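Ankyrin repeat domain-containing protein EMB506, chloroplastic (Arabidopsis thaliana, PDB 6JD6) takes part in the initial differentiation of the proplastid during embryo development and is required for correct cotyledon and leaf margin development. Local coordinates at residues 136-141 against 167-172; 147-152 against 159-164. All blocks are in the same frame, centred on the assembly; numbering follows the deposited sequence.

In the fold
Following the chain from the N terminus, 136-141 comes first, in the loop after helix 125-133 of ankyrin repeat 1. Helix 148-154 follows, and a short turn brings the chain back along helix 158-166; contact 2 (147-152 against 159-164) closes this local loop within repeat 2. Beyond that helix, 167-172 returns to the first loop and closes contact 1, so the smaller closure sits wholly within the larger one. Their centres are 9 Å apart and they share a border: Ala-169 N probably hydrogen-bonds to Leu-164 O, and Asp-139 O packs on Thr-147 CG2. Contact 2 thus pairs the helices of one repeat, while contact 1 joins the loops of two successive repeats.

Contact 1 (136-141 against 167-172); sequences LDIDDV and KGANPH
Ile-138 and Ala-169 bring the two loop backbones nearest, with 6.0 Å between their CA atoms; a type I beta turn from Asp-137 to Asp-140 shapes one loop, and a Schellman motif at Gly-168, ending helix 158-166, opens the other. The polar link is carried by Asp-139. Its CG stands anti to the carbonyl carbon (chi1 -64°), and from there OD1 accepts the backbone N-H of Asn-170 at an N to OD1 distance of 3.0 Å. The bond is nearly straight (166°) and reaches OD1 on its syn side, 18° out of the carboxylate plane. A water held 2.8 Å from the same OD1 also donates to the backbone O of Asn-170, giving the oxygen two donors. OD2 lies against Asn-170 CB at 3.4 Å, and the two side chains cross at about a right angle.

The same loop design recurs in both segments, which belong to ankyrin repeats 1 and 2: Asp-137 OD1 and Asn-170 OD1, 33 residues apart, each accept the backbone N-H two residues on, of Asp-139 and His-172, in an Asx turn. In the first of these turns the backbone N-H of Asp-139, the residue that reaches the next repeat, meets Asp-137 OD1 from above the carboxylate plane.

Beside the polar link lies an apolar patch. The outer end of Ile-138 does the touching, CD1 meeting Ala-169 CB at 3.8 Å and Lys-167 CB at 3.9 Å. Leu-164 of helix 158-166 packs against both Ile-138 and Ala-169. The lysine chain leads away from this patch, and its NZ makes a long, weak ion pair with Asp-129.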
ATOM      1  N   LEU A 136      16.712  14.823  -0.190  1.00 48.39           N
ATOM      2  CA  LEU A 136      16.230  13.543  -0.701  1.00 47.62           C
ATOM      3  C   LEU A 136      15.318  13.760  -1.909  1.00 46.82           C
ATOM      4  O   LEU A 136      14.353  14.520  -1.839  1.00 46.96           O
ATOM      5  CB  LEU A 136      15.490  12.753   0.383  1.00 45.91           C
ATOM      6  CG  LEU A 136      14.911  11.414  -0.082  1.00 46.30           C
ATOM      7  CD1 LEU A 136      16.022  10.465  -0.524  1.00 46.16           C
ATOM      8  CD2 LEU A 136      14.044  10.774   1.000  1.00 44.31           C
ATOM      9  N   ASP A 137      15.638  13.100  -3.016  1.00 47.56           N
ATOM     10  CA  ASP A 137      14.851  13.223  -4.237  1.00 47.51           C
ATOM     11  C   ASP A 137      13.425  12.742  -3.986  1.00 45.73           C
ATOM     12  O   ASP A 137      13.213  11.656  -3.453  1.00 45.11           O
ATOM     13  CB  ASP A 137      15.512  12.422  -5.364  1.00 50.79           C
ATOM     14  CG  ASP A 137      14.736  12.482  -6.673  1.00 53.36           C
ATOM     15  OD1 ASP A 137      13.786  13.282  -6.787  1.00 55.83           O
ATOM     16  OD2 ASP A 137      15.092  11.727  -7.601  1.00 53.59           O
ATOM     17  N   ILE A 138      12.448  13.562  -4.359  1.00 45.45           N
ATOM     18  CA  ILE A 138      11.045  13.199  -4.180  1.00 43.15           C
ATOM     19  C   ILE A 138      10.710  11.924  -4.966  1.00 42.74           C
ATOM     20  O   ILE A 138       9.848  11.145  -4.565  1.00 41.90           O
ATOM     21  CB  ILE A 138      10.103  14.367  -4.574  1.00 43.61           C
ATOM     22  CG1 ILE A 138       8.656  14.067  -4.178  1.00 41.98           C
ATOM     23  CG2 ILE A 138      10.221  14.695  -6.064  1.00 42.19           C
ATOM     24  CD1 ILE A 138       7.732  15.271  -4.301  1.00 41.87           C
ATOM     25  N   ASP A 139      11.426  11.704  -6.066  1.00 42.45           N
ATOM     26  CA  ASP A 139      11.234  10.511  -6.886  1.00 43.31           C
ATOM     27  C   ASP A 139      12.266   9.425  -6.591  1.00 42.80           C
ATOM     28  O   ASP A 139      12.554   8.587  -7.446  1.00 42.69           O
ATOM     29  CB  ASP A 139      11.282  10.868  -8.373  1.00 44.96           C
ATOM     30  CG  ASP A 139      10.152  11.785  -8.788  1.00 48.40           C
ATOM     31  OD1 ASP A 139       9.016  11.587  -8.306  1.00 48.26           O
ATOM     32  OD2 ASP A 139      10.403  12.703  -9.597  1.00 50.82           O
ATOM     33  N   ASP A 140      12.829   9.452  -5.387  1.00 44.13           N
ATOM     34  CA  ASP A 140      13.713   8.383  -4.931  1.00 46.28           C
ATOM     35  C   ASP A 140      13.004   7.029  -5.029  1.00 43.95           C
ATOM     36  O   ASP A 140      11.867   6.889  -4.580  1.00 42.83           O
ATOM     37  CB  ASP A 140      14.151   8.646  -3.489  1.00 46.48           C
ATOM     38  CG  ASP A 140      15.046   7.555  -2.945  1.00 48.86           C
ATOM     39  OD1 ASP A 140      14.571   6.766  -2.100  1.00 48.81           O
ATOM     40  OD2 ASP A 140      16.220   7.485  -3.371  1.00 49.78           O
ATOM     41  N   VAL A 141      13.668   6.044  -5.629  1.00 44.69           N
ATOM     42  CA  VAL A 141      13.051   4.732  -5.847  1.00 46.15           C
ATOM     43  C   VAL A 141      13.586   3.654  -4.907  1.00 49.84           C
ATOM     44  O   VAL A 141      14.718   3.736  -4.432  1.00 50.24           O
ATOM     45  CB  VAL A 141      13.228   4.251  -7.303  1.00 45.58           C
ATOM     46  CG1 VAL A 141      12.462   5.151  -8.260  1.00 45.58           C
ATOM     47  CG2 VAL A 141      14.700   4.197  -7.673  1.00 48.70           C
ATOM     48  N   LYS A 167       3.912  19.030  -5.257  1.00 50.27           N
ATOM     49  CA  LYS A 167       5.340  19.244  -5.032  1.00 53.98           C
ATOM     50  C   LYS A 167       6.229  18.793  -6.199  1.00 54.35           C
ATOM     51  O   LYS A 167       7.449  18.951  -6.151  1.00 56.29           O
ATOM     52  CB  LYS A 167       5.797  18.585  -3.729  1.00 54.53           C
ATOM     53  CG  LYS A 167       5.848  19.556  -2.567  1.00 62.21           C
ATOM     54  CD  LYS A 167       6.773  19.071  -1.466  1.00 67.02           C
ATOM     55  CE  LYS A 167       7.204  20.238  -0.592  1.00 71.89           C
ATOM     56  NZ  LYS A 167       6.036  21.078  -0.198  1.00 74.74           N
ATOM     57  N   GLY A 168       5.619  18.232  -7.239  1.00 50.27           N
ATOM     58  CA  GLY A 168       6.354  17.889  -8.443  1.00 47.72           C
ATOM     59  C   GLY A 168       6.779  16.436  -8.560  1.00 46.45           C
ATOM     60  O   GLY A 168       7.638  16.107  -9.378  1.00 48.75           O
ATOM     61  N   ALA A 169       6.190  15.561  -7.748  1.00 40.53           N
ATOM     62  CA  ALA A 169       6.436  14.131  -7.890  1.00 39.49           C
ATOM     63  C   ALA A 169       6.050  13.700  -9.301  1.00 41.96           C
ATOM     64  O   ALA A 169       5.016  14.117  -9.823  1.00 41.93           O
ATOM     65  CB  ALA A 169       5.652  13.342  -6.856  1.00 35.98           C
ATOM     66  N   ASN A 170       6.898  12.889  -9.922  1.00 42.12           N
ATOM     67  CA  ASN A 170       6.680  12.453 -11.295  1.00 41.66           C
ATOM     68  C   ASN A 170       5.572  11.401 -11.340  1.00 40.74           C
ATOM     69  O   ASN A 170       5.718  10.317 -10.775  1.00 40.62           O
ATOM     70  CB  ASN A 170       7.986  11.902 -11.878  1.00 40.94           C
ATOM     71  CG  ASN A 170       7.911  11.647 -13.372  1.00 44.23           C
ATOM     72  OD1 ASN A 170       6.855  11.322 -13.917  1.00 43.80           O
ATOM     73  ND2 ASN A 170       9.046  11.789 -14.046  1.00 47.99           N
ATOM     74  N   PRO A 171       4.453  11.726 -12.010  1.00 38.44           N
ATOM     75  CA  PRO A 171       3.295  10.830 -12.074  1.00 36.49           C
ATOM     76  C   PRO A 171       3.379   9.831 -13.225  1.00 37.88           C
ATOM     77  O   PRO A 171       2.457   9.036 -13.407  1.00 37.78           O
ATOM     78  CB  PRO A 171       2.138  11.797 -12.325  1.00 36.90           C
ATOM     79  CG  PRO A 171       2.756  12.871 -13.171  1.00 37.90           C
ATOM     80  CD  PRO A 171       4.189  13.014 -12.681  1.00 39.10           C
ATOM     81  N   HIS A 172       4.468   9.867 -13.987  1.00 39.96           N
ATOM     82  CA  HIS A 172       4.578   9.054 -15.194  1.00 39.72           C
ATOM     83  C   HIS A 172       5.428   7.797 -15.009  1.00 40.48           C
ATOM     84  O   HIS A 172       5.386   6.887 -15.837  1.00 42.12           O
ATOM     85  CB  HIS A 172       5.159   9.886 -16.339  1.00 41.83           C
ATOM     86  CG  HIS A 172       4.472  11.198 -16.544  1.00 44.00           C
ATOM     87  ND1 HIS A 172       3.200  11.299 -17.066  1.00 42.98           N
ATOM     88  CD2 HIS A 172       4.885  12.467 -16.307  1.00 44.80           C
ATOM     89  CE1 HIS A 172       2.858  12.574 -17.139  1.00 45.27           C
ATOM     90  NE2 HIS A 172       3.862  13.303 -16.683  1.00 45.71           N
TER
HETATM   91  O   HOH W   1       6.948   9.665  -8.450  1.00 35.45           O
HETATM   92  O   HOH W   2       9.987  15.022 -10.055  1.00 59.43           O
HETATM   93  O   HOH W   3      11.697  11.949 -12.172  1.00 61.37           O

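Contact 2 (147-152 against 159-164); sequences TALHKA and AVISHL. With SO4 (sulfate ion), chain I.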
ATOM      1  N   THR A 147       8.367   4.831  -6.163  1.00 39.20           N
ATOM      2  CA  THR A 147       8.587   6.067  -5.431  1.00 38.12           C
ATOM      3  C   THR A 147       7.549   6.179  -4.325  1.00 37.28           C
ATOM      4  O   THR A 147       6.664   5.330  -4.203  1.00 34.46           O
ATOM      5  CB  THR A 147       8.453   7.297  -6.345  1.00 37.29           C
ATOM      6  OG1 THR A 147       7.087   7.436  -6.755  1.00 36.70           O
ATOM      7  CG2 THR A 147       9.338   7.151  -7.576  1.00 36.19           C
ATOM      8  N   ALA A 148       7.661   7.232  -3.525  1.00 36.15           N
ATOM      9  CA  ALA A 148       6.682   7.509  -2.486  1.00 35.31           C
ATOM     10  C   ALA A 148       5.283   7.691  -3.074  1.00 37.69           C
ATOM     11  O   ALA A 148       4.289   7.345  -2.436  1.00 38.14           O
ATOM     12  CB  ALA A 148       7.087   8.739  -1.697  1.00 31.64           C
ATOM     13  N   LEU A 149       5.210   8.242  -4.284  1.00 37.35           N
ATOM     14  CA  LEU A 149       3.925   8.426  -4.958  1.00 36.34           C
ATOM     15  C   LEU A 149       3.246   7.081  -5.237  1.00 33.27           C
ATOM     16  O   LEU A 149       2.065   6.911  -4.942  1.00 34.90           O
ATOM     17  CB  LEU A 149       4.089   9.221  -6.258  1.00 35.91           C
ATOM     18  CG  LEU A 149       2.809   9.477  -7.058  1.00 35.77           C
ATOM     19  CD1 LEU A 149       1.816  10.299  -6.239  1.00 34.90           C
ATOM     20  CD2 LEU A 149       3.110  10.169  -8.389  1.00 34.34           C
ATOM     21  N   HIS A 150       3.993   6.141  -5.812  1.00 32.17           N
ATOM     22  CA  HIS A 150       3.483   4.789  -6.047  1.00 34.65           C
ATOM     23  C   HIS A 150       2.890   4.213  -4.765  1.00 38.31           C
ATOM     24  O   HIS A 150       1.765   3.718  -4.756  1.00 35.88           O
ATOM     25  CB  HIS A 150       4.600   3.852  -6.508  1.00 33.60           C
ATOM     26  CG  HIS A 150       5.006   4.025  -7.939  1.00 36.97           C
ATOM     27  ND1 HIS A 150       6.237   4.520  -8.307  1.00 37.15           N
ATOM     28  CD2 HIS A 150       4.360   3.728  -9.094  1.00 38.24           C
ATOM     29  CE1 HIS A 150       6.328   4.537  -9.626  1.00 41.27           C
ATOM     30  NE2 HIS A 150       5.202   4.060 -10.127  1.00 39.53           N
ATOM     31  N   LYS A 151       3.660   4.287  -3.683  1.00 39.05           N
ATOM     32  CA  LYS A 151       3.251   3.700  -2.410  1.00 38.39           C
ATOM     33  C   LYS A 151       2.050   4.398  -1.802  1.00 35.13           C
ATOM     34  O   LYS A 151       1.150   3.745  -1.266  1.00 35.78           O
ATOM     35  CB  LYS A 151       4.405   3.704  -1.412  1.00 40.09           C
ATOM     36  CG  LYS A 151       5.058   2.364  -1.280  1.00 45.11           C
ATOM     37  CD  LYS A 151       4.059   1.311  -0.839  1.00 46.18           C
ATOM     38  CE  LYS A 151       4.602  -0.067  -1.135  1.00 46.02           C
ATOM     39  NZ  LYS A 151       5.953  -0.224  -0.541  1.00 47.42           N
ATOM     40  N   ALA A 152       2.045   5.723  -1.882  1.00 31.65           N
ATOM     41  CA  ALA A 152       0.938   6.515  -1.362  1.00 33.56           C
ATOM     42  C   ALA A 152      -0.364   6.154  -2.067  1.00 38.54           C
ATOM     43  O   ALA A 152      -1.442   6.188  -1.468  1.00 40.59           O
ATOM     44  CB  ALA A 152       1.233   8.000  -1.523  1.00 32.02           C
ATOM     45  N   ALA A 159      -4.783  12.498   0.349  1.00 43.57           N
ATOM     46  CA  ALA A 159      -4.272  13.822   0.706  1.00 43.71           C
ATOM     47  C   ALA A 159      -2.754  13.897   0.533  1.00 45.58           C
ATOM     48  O   ALA A 159      -2.211  14.939   0.160  1.00 49.52           O
ATOM     49  CB  ALA A 159      -4.664  14.185   2.129  1.00 40.03           C
ATOM     50  N   VAL A 160      -2.075  12.789   0.814  1.00 41.28           N
ATOM     51  CA  VAL A 160      -0.635  12.690   0.610  1.00 39.29           C
ATOM     52  C   VAL A 160      -0.321  12.650  -0.887  1.00 38.20           C
ATOM     53  O   VAL A 160       0.615  13.303  -1.355  1.00 36.45           O
ATOM     54  CB  VAL A 160      -0.063  11.435   1.306  1.00 37.79           C
ATOM     55  CG1 VAL A 160       1.386  11.207   0.911  1.00 37.25           C
ATOM     56  CG2 VAL A 160      -0.193  11.569   2.821  1.00 37.27           C
ATOM     57  N   ILE A 161      -1.122  11.890  -1.630  1.00 35.02           N
ATOM     58  CA  ILE A 161      -0.990  11.806  -3.081  1.00 37.38           C
ATOM     59  C   ILE A 161      -1.022  13.185  -3.737  1.00 40.88           C
ATOM     60  O   ILE A 161      -0.109  13.547  -4.480  1.00 43.79           O
ATOM     61  CB  ILE A 161      -2.099  10.925  -3.687  1.00 37.96           C
ATOM     62  CG1 ILE A 161      -1.894   9.469  -3.267  1.00 36.55           C
ATOM     63  CG2 ILE A 161      -2.122  11.061  -5.209  1.00 37.90           C
ATOM     64  CD1 ILE A 161      -3.145   8.612  -3.373  1.00 37.33           C
ATOM     65  N   SER A 162      -2.060  13.962  -3.444  1.00 40.92           N
ATOM     66  CA  SER A 162      -2.209  15.278  -4.052  1.00 44.99           C
ATOM     67  C   SER A 162      -1.098  16.236  -3.618  1.00 45.42           C
ATOM     68  O   SER A 162      -0.680  17.096  -4.392  1.00 44.16           O
ATOM     69  CB  SER A 162      -3.584  15.871  -3.737  1.00 50.49           C
ATOM     70  OG  SER A 162      -3.721  16.134  -2.354  1.00 55.82           O
ATOM     71  N   HIS A 163      -0.623  16.083  -2.384  1.00 44.41           N
ATOM     72  CA  HIS A 163       0.488  16.891  -1.892  1.00 43.97           C
ATOM     73  C   HIS A 163       1.754  16.626  -2.700  1.00 41.90           C
ATOM     74  O   HIS A 163       2.426  17.558  -3.136  1.00 44.11           O
ATOM     75  CB  HIS A 163       0.758  16.611  -0.409  1.00 45.19           C
ATOM     76  CG  HIS A 163       1.959  17.327   0.127  1.00 45.65           C
ATOM     77  ND1 HIS A 163       1.910  18.628   0.579  1.00 47.89           N
ATOM     78  CD2 HIS A 163       3.246  16.931   0.267  1.00 45.91           C
ATOM     79  CE1 HIS A 163       3.111  19.001   0.980  1.00 47.46           C
ATOM     80  NE2 HIS A 163       3.942  17.989   0.801  1.00 47.32           N
ATOM     81  N   LEU A 164       2.073  15.349  -2.887  1.00 39.54           N
ATOM     82  CA  LEU A 164       3.244  14.935  -3.659  1.00 40.61           C
ATOM     83  C   LEU A 164       3.200  15.458  -5.091  1.00 42.09           C
ATOM     84  O   LEU A 164       4.204  15.943  -5.610  1.00 43.13           O
ATOM     85  CB  LEU A 164       3.364  13.409  -3.671  1.00 38.34           C
ATOM     86  CG  LEU A 164       3.836  12.745  -2.376  1.00 38.28           C
ATOM     87  CD1 LEU A 164       3.709  11.230  -2.471  1.00 34.43           C
ATOM     88  CD2 LEU A 164       5.270  13.146  -2.080  1.00 36.30           C
TER
HETATM   89  S   SO4 I 307       0.389  21.755   0.360  1.00131.15           S
HETATM   90  O1  SO4 I 307      -0.578  22.848   0.295  1.00133.46           O
HETATM   91  O2  SO4 I 307       0.851  21.433  -0.988  1.00130.41           O
HETATM   92  O3  SO4 I 307       1.525  22.166   1.180  1.00131.80           O
HETATM   93  O4  SO4 I 307      -0.242  20.579   0.952  1.00128.76           O
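Packed against Ile-161 and Val-160, Ala-152 sits where the two backbones come nearest, its CA 5.9 Å from that of Ile-161. Helices 148-152 and 159-164 run almost antiparallel, at 156° between their directions, and their axes approach to 9.3 Å.

The packing across the pair is apolar. Ala-152 CB points at the second helix and meets three branched side chains: Ile-161 CG1 at 3.9 Å, Val-160 CG1 at 4.0 Å and, slightly farther, Leu-164 CD1. That same Leu-164 methyl also rests on the backbone of the first helix, 3.8 Å from Leu-149 CA. Leu-149 holds CG anti to its backbone N (chi1 180°), and its CD1 touches Ile-161 CG2; these two side chains cross at about a right angle. Met-128 of helix 125-133 packs on Val-160 and Leu-164, while Thr-193 of helix 191-199 adjoins Ile-161.

The hydrogen bonds of 147-152 cap the start of its helix. Thr-147 N donates to His-150 ND1 over 3.0 Å, almost straight (174°) and in the ring plane. In return Thr-147 OG1 weakly accepts from Leu-149 N and His-150 N, completing a capping box. His-150 NE2 bonds to Leu-173 O, which helps fix the ring's rotation.

On the second helix, His-163 ND1 donates to O4 of a sulfate ion, 2.9 Å away; the ion is probably from the crystallisation liquor and is also hydrogen-bonded to Arg-166. With NE2 hydrogen-bonded to Asp-129, this ring may well be protonated.

Together the capped TALH sequence, a variant of the ankyrin TPLH motif, and the antiparallel helices form the helix-turn-helix core of an ankyrin repeat.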